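Local coordinates for protein ferulic acid esterase, AmCE1/Fae1A (Anaeromyces mucronatus, PDB 5CXX) that is a carbohydrate esterase family 1 enzyme of the alpha/beta-hydrolase fold that binds ferulic acid and probably hydrolyses feruloyl esters, at residues Val58-His63 against Glu131-Tyr136. Sequence-based numbering, arbitrary orientation.
Sequences VVYYLH and EVIMPY
With CG anti to its own carbonyl carbon (chi1 -61°), Tyr60 sends its ring off strand 58-62 toward helix 125-140, where Ile133 and Met134 receive it. Ile133 likewise sets CG1 beside its backbone N, anti to the carbonyl carbon (chi1 -72°), which leaves the branch methyl CG2 anti to the N, and this methyl does the touching. Ile133 CG2 sits 3.6 Å from Tyr60 CE1 and 4.2 Å from Tyr60 CD1, at a slant to the ring plane, as the two side chains run past one another in opposite directions. Met134 meets the far end of the tyrosine instead: its CG methylene lies 3.7 Å from Tyr60 OH. That distance belongs to one of two modelled conformers of the methionine, so this side-chain contact is less certain than that of Ile133. In this conformer the touch is made by the first part of the methionine chain. The backbones stay well apart, Tyr60 CA and Met134 CA being separated by 9.5 Å, so the ring spans most of the gap between strand and helix. Val58, two residues earlier on the strand, backs the aromatic system with its CG1 methyl, which stands 3.5 Å above the ring plane toward the rim. Leu129 and Met137 of the helix also touch Tyr60, while Phe125 and Tyr31 pack on Ile133. Replacing the Tyr60 ring by the methyl of an alanine is likely to leave Ile133 CG2 and Met134 CG without their shared partner and open a gap between strand 58-62 and helix 125-140. Strand 58-62 lies between strands 95-99 and 150-155 of the mixed sheet, and this buried, apolar packing of a helix against one of its inner strands is characteristic of the alpha/beta-hydrolase fold.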
ATOM      1  N   VAL A  58      -9.761  -6.950   3.769  1.00 18.57           N
ATOM      2  CA  VAL A  58      -9.022  -6.803   2.489  1.00 18.57           C
ATOM      3  C   VAL A  58      -7.852  -5.825   2.649  1.00 19.68           C
ATOM      4  O   VAL A  58      -8.059  -4.733   3.209  1.00 19.39           O
ATOM      5  CB  VAL A  58      -9.948  -6.271   1.378  1.00 18.65           C
ATOM      6  CG1 VAL A  58      -9.219  -6.240   0.018  1.00 19.85           C
ATOM      7  CG2 VAL A  58     -11.241  -7.132   1.238  1.00 20.86           C
ATOM      8  N   VAL A  59      -6.672  -6.227   2.162  1.00 18.02           N
ATOM      9  CA  VAL A  59      -5.566  -5.274   1.993  1.00 16.85           C
ATOM     10  C   VAL A  59      -5.340  -5.004   0.508  1.00 16.91           C
ATOM     11  O   VAL A  59      -5.220  -5.943  -0.277  1.00 18.13           O
ATOM     12  CB  VAL A  59      -4.259  -5.749   2.686  1.00 22.08           C
ATOM     13  CG1 VAL A  59      -3.813  -7.087   2.266  1.00 22.83           C
ATOM     14  CG2 VAL A  59      -3.111  -4.735   2.454  1.00 21.38           C
ATOM     15  N   TYR A  60      -5.363  -3.722   0.139  1.00 15.53           N
ATOM     16  CA  TYR A  60      -4.966  -3.318  -1.220  1.00 15.35           C
ATOM     17  C   TYR A  60      -3.523  -2.879  -1.194  1.00 17.54           C
ATOM     18  O   TYR A  60      -3.189  -2.007  -0.380  1.00 17.01           O
ATOM     19  CB  TYR A  60      -5.870  -2.153  -1.678  1.00 16.80           C
ATOM     20  CG  TYR A  60      -7.324  -2.518  -1.730  1.00 17.16           C
ATOM     21  CD1 TYR A  60      -7.820  -3.139  -2.862  1.00 16.26           C
ATOM     22  CD2 TYR A  60      -8.166  -2.298  -0.628  1.00 17.47           C
ATOM     23  CE1 TYR A  60      -9.161  -3.515  -2.924  1.00 17.58           C
ATOM     24  CE2 TYR A  60      -9.506  -2.675  -0.677  1.00 17.16           C
ATOM     25  CZ  TYR A  60      -9.977  -3.318  -1.837  1.00 17.11           C
ATOM     26  OH  TYR A  60     -11.340  -3.704  -1.876  1.00 19.91           O
ATOM     27  N   TYR A  61      -2.666  -3.499  -2.019  1.00 15.79           N
ATOM     28  CA  TYR A  61      -1.205  -3.272  -1.951  1.00 14.89           C
ATOM     29  C   TYR A  61      -0.729  -2.724  -3.297  1.00 15.44           C
ATOM     30  O   TYR A  61      -0.868  -3.419  -4.329  1.00 16.40           O
ATOM     31  CB  TYR A  61      -0.562  -4.630  -1.634  1.00 17.59           C
ATOM     32  CG  TYR A  61       0.906  -4.619  -1.195  1.00 15.37           C
ATOM     33  CD1 TYR A  61       1.709  -3.455  -1.184  1.00 16.46           C
ATOM     34  CD2 TYR A  61       1.482  -5.824  -0.789  1.00 18.38           C
ATOM     35  CE1 TYR A  61       3.038  -3.540  -0.729  1.00 17.69           C
ATOM     36  CE2 TYR A  61       2.824  -5.880  -0.334  1.00 17.74           C
ATOM     37  CZ  TYR A  61       3.566  -4.729  -0.335  1.00 17.17           C
ATOM     38  OH  TYR A  61       4.870  -4.770   0.101  1.00 18.00           O
ATOM     39  N   LEU A  62      -0.209  -1.498  -3.282  1.00 14.80           N
ATOM     40  CA  LEU A  62       0.030  -0.705  -4.496  1.00 15.30           C
ATOM     41  C   LEU A  62       1.500  -0.699  -4.888  1.00 16.62           C
ATOM     42  O   LEU A  62       2.355  -0.287  -4.109  1.00 17.70           O
ATOM     43  CB  LEU A  62      -0.435   0.755  -4.251  1.00 16.13           C
ATOM     44  CG  LEU A  62      -1.836   0.938  -3.622  1.00 15.64           C
ATOM     45  CD1 LEU A  62      -2.194   2.409  -3.748  1.00 16.76           C
ATOM     46  CD2 LEU A  62      -2.935   0.081  -4.312  1.00 17.19           C
ATOM     47  N   HIS A  63       1.800  -1.086  -6.155  1.00 15.11           N
ATOM     48  CA  HIS A  63       3.150  -0.975  -6.663  1.00 14.14           C
ATOM     49  C   HIS A  63       3.630   0.440  -6.901  1.00 16.38           C
ATOM     50  O   HIS A  63       2.883   1.418  -6.767  1.00 17.49           O
ATOM     51  CB  HIS A  63       3.199  -1.755  -7.996  1.00 17.41           C
ATOM     52  CG  HIS A  63       2.308  -1.174  -9.080  1.00 15.98           C
ATOM     53  ND1 HIS A  63       2.639  -0.019  -9.765  1.00 16.60           N
ATOM     54  CD2 HIS A  63       1.127  -1.603  -9.589  1.00 17.49           C
ATOM     55  CE1 HIS A  63       1.691   0.243 -10.668  1.00 17.68           C
ATOM     56  NE2 HIS A  63       0.757  -0.697 -10.574  1.00 17.18           N
ATOM     57  N   GLU A 131     -14.356   4.080  -6.618  1.00 18.67           N
ATOM     58  CA  GLU A 131     -15.516   3.977  -7.507  1.00 19.60           C
ATOM     59  C   GLU A 131     -15.616   2.628  -8.228  1.00 18.36           C
ATOM     60  O   GLU A 131     -16.708   2.274  -8.674  1.00 21.37           O
ATOM     61  CB  GLU A 131     -15.487   5.072  -8.600  1.00 20.52           C
ATOM     62  CG  GLU A 131     -15.521   6.473  -7.974  1.00 23.93           C
ATOM     63  CD  GLU A 131     -15.427   7.542  -9.045  1.00 34.32           C
ATOM     64  OE1 GLU A 131     -15.751   7.284 -10.220  1.00 42.58           O
ATOM     65  OE2 GLU A 131     -15.003   8.645  -8.726  1.00 43.63           O
ATOM     66  N   VAL A 132     -14.486   1.934  -8.392  1.00 19.36           N
ATOM     67  CA  VAL A 132     -14.494   0.722  -9.251  1.00 18.74           C
ATOM     68  C   VAL A 132     -14.017  -0.509  -8.494  1.00 19.18           C
ATOM     69  O   VAL A 132     -14.756  -1.514  -8.470  1.00 19.14           O
ATOM     70  CB  VAL A 132     -13.632   0.879 -10.506  1.00 19.27           C
ATOM     71  CG1 VAL A 132     -13.827  -0.355 -11.420  1.00 19.62           C
ATOM     72  CG2 VAL A 132     -14.108   2.085 -11.261  1.00 19.39           C
ATOM     73  N   ILE A 133     -12.822  -0.463  -7.915  1.00 17.28           N
ATOM     74  CA  ILE A 133     -12.269  -1.689  -7.343  1.00 17.30           C
ATOM     75  C   ILE A 133     -12.977  -2.125  -6.054  1.00 19.41           C
ATOM     76  O   ILE A 133     -13.346  -3.315  -5.900  1.00 18.55           O
ATOM     77  CB  ILE A 133     -10.793  -1.532  -7.078  1.00 16.78           C
ATOM     78  CG1 ILE A 133     -10.026  -1.522  -8.444  1.00 16.44           C
ATOM     79  CG2 ILE A 133     -10.210  -2.744  -6.283  1.00 19.77           C
ATOM     80  CD1 ILE A 133      -8.524  -1.200  -8.246  1.00 17.54           C
ATOM     81  N   MET A 134     -13.222  -1.205  -5.159  1.00 17.95           N
ATOM     82  CA  MET A 134     -13.894  -1.577  -3.921  0.73 17.06           C
ATOM     83  C   MET A 134     -15.289  -2.133  -4.167  1.00 21.16           C
ATOM     84  O   MET A 134     -15.657  -3.185  -3.615  1.00 21.62           O
ATOM     85  CB  MET A 134     -13.938  -0.392  -2.939  0.73 19.46           C
ATOM     86  CG  MET A 134     -12.636  -0.235  -2.288  0.73 19.10           C
ATOM     87  SD  MET A 134     -12.645   1.256  -1.284  0.73 21.20           S
ATOM     88  CE  MET A 134     -13.312   0.575   0.211  0.73 23.83           C
ATOM     89  N   PRO A 135     -16.108  -1.480  -5.046  1.00 19.15           N
ATOM     90  CA  PRO A 135     -17.409  -2.118  -5.343  1.00 22.17           C
ATOM     91  C   PRO A 135     -17.247  -3.486  -6.035  1.00 20.99           C
ATOM     92  O   PRO A 135     -18.027  -4.406  -5.780  1.00 23.37           O
ATOM     93  CB  PRO A 135     -18.098  -1.106  -6.280  1.00 23.94           C
ATOM     94  CG  PRO A 135     -17.460   0.239  -5.892  1.00 24.36           C
ATOM     95  CD  PRO A 135     -16.047  -0.076  -5.540  1.00 20.90           C
ATOM     96  N   TYR A 136     -16.249  -3.638  -6.907  1.00 20.10           N
ATOM     97  CA  TYR A 136     -16.058  -4.945  -7.547  1.00 22.33           C
ATOM     98  C   TYR A 136     -15.823  -6.031  -6.487  1.00 21.13           C
ATOM     99  O   TYR A 136     -16.393  -7.113  -6.522  1.00 20.73           O
ATOM    100  CB  TYR A 136     -14.865  -4.852  -8.497  1.00 21.80           C
ATOM    101  CG  TYR A 136     -14.703  -6.131  -9.304  1.00 21.13           C
ATOM    102  CD1 TYR A 136     -14.006  -7.224  -8.767  1.00 22.77           C
ATOM    103  CD2 TYR A 136     -15.228  -6.234 -10.606  1.00 20.56           C
ATOM    104  CE1 TYR A 136     -13.886  -8.438  -9.505  1.00 21.78           C
ATOM    105  CE2 TYR A 136     -15.097  -7.404 -11.330  1.00 21.57           C
ATOM    106  CZ  TYR A 136     -14.450  -8.502 -10.763  1.00 23.83           C
ATOM    107  OH  TYR A 136     -14.360  -9.668 -11.513  1.00 25.61           O
TER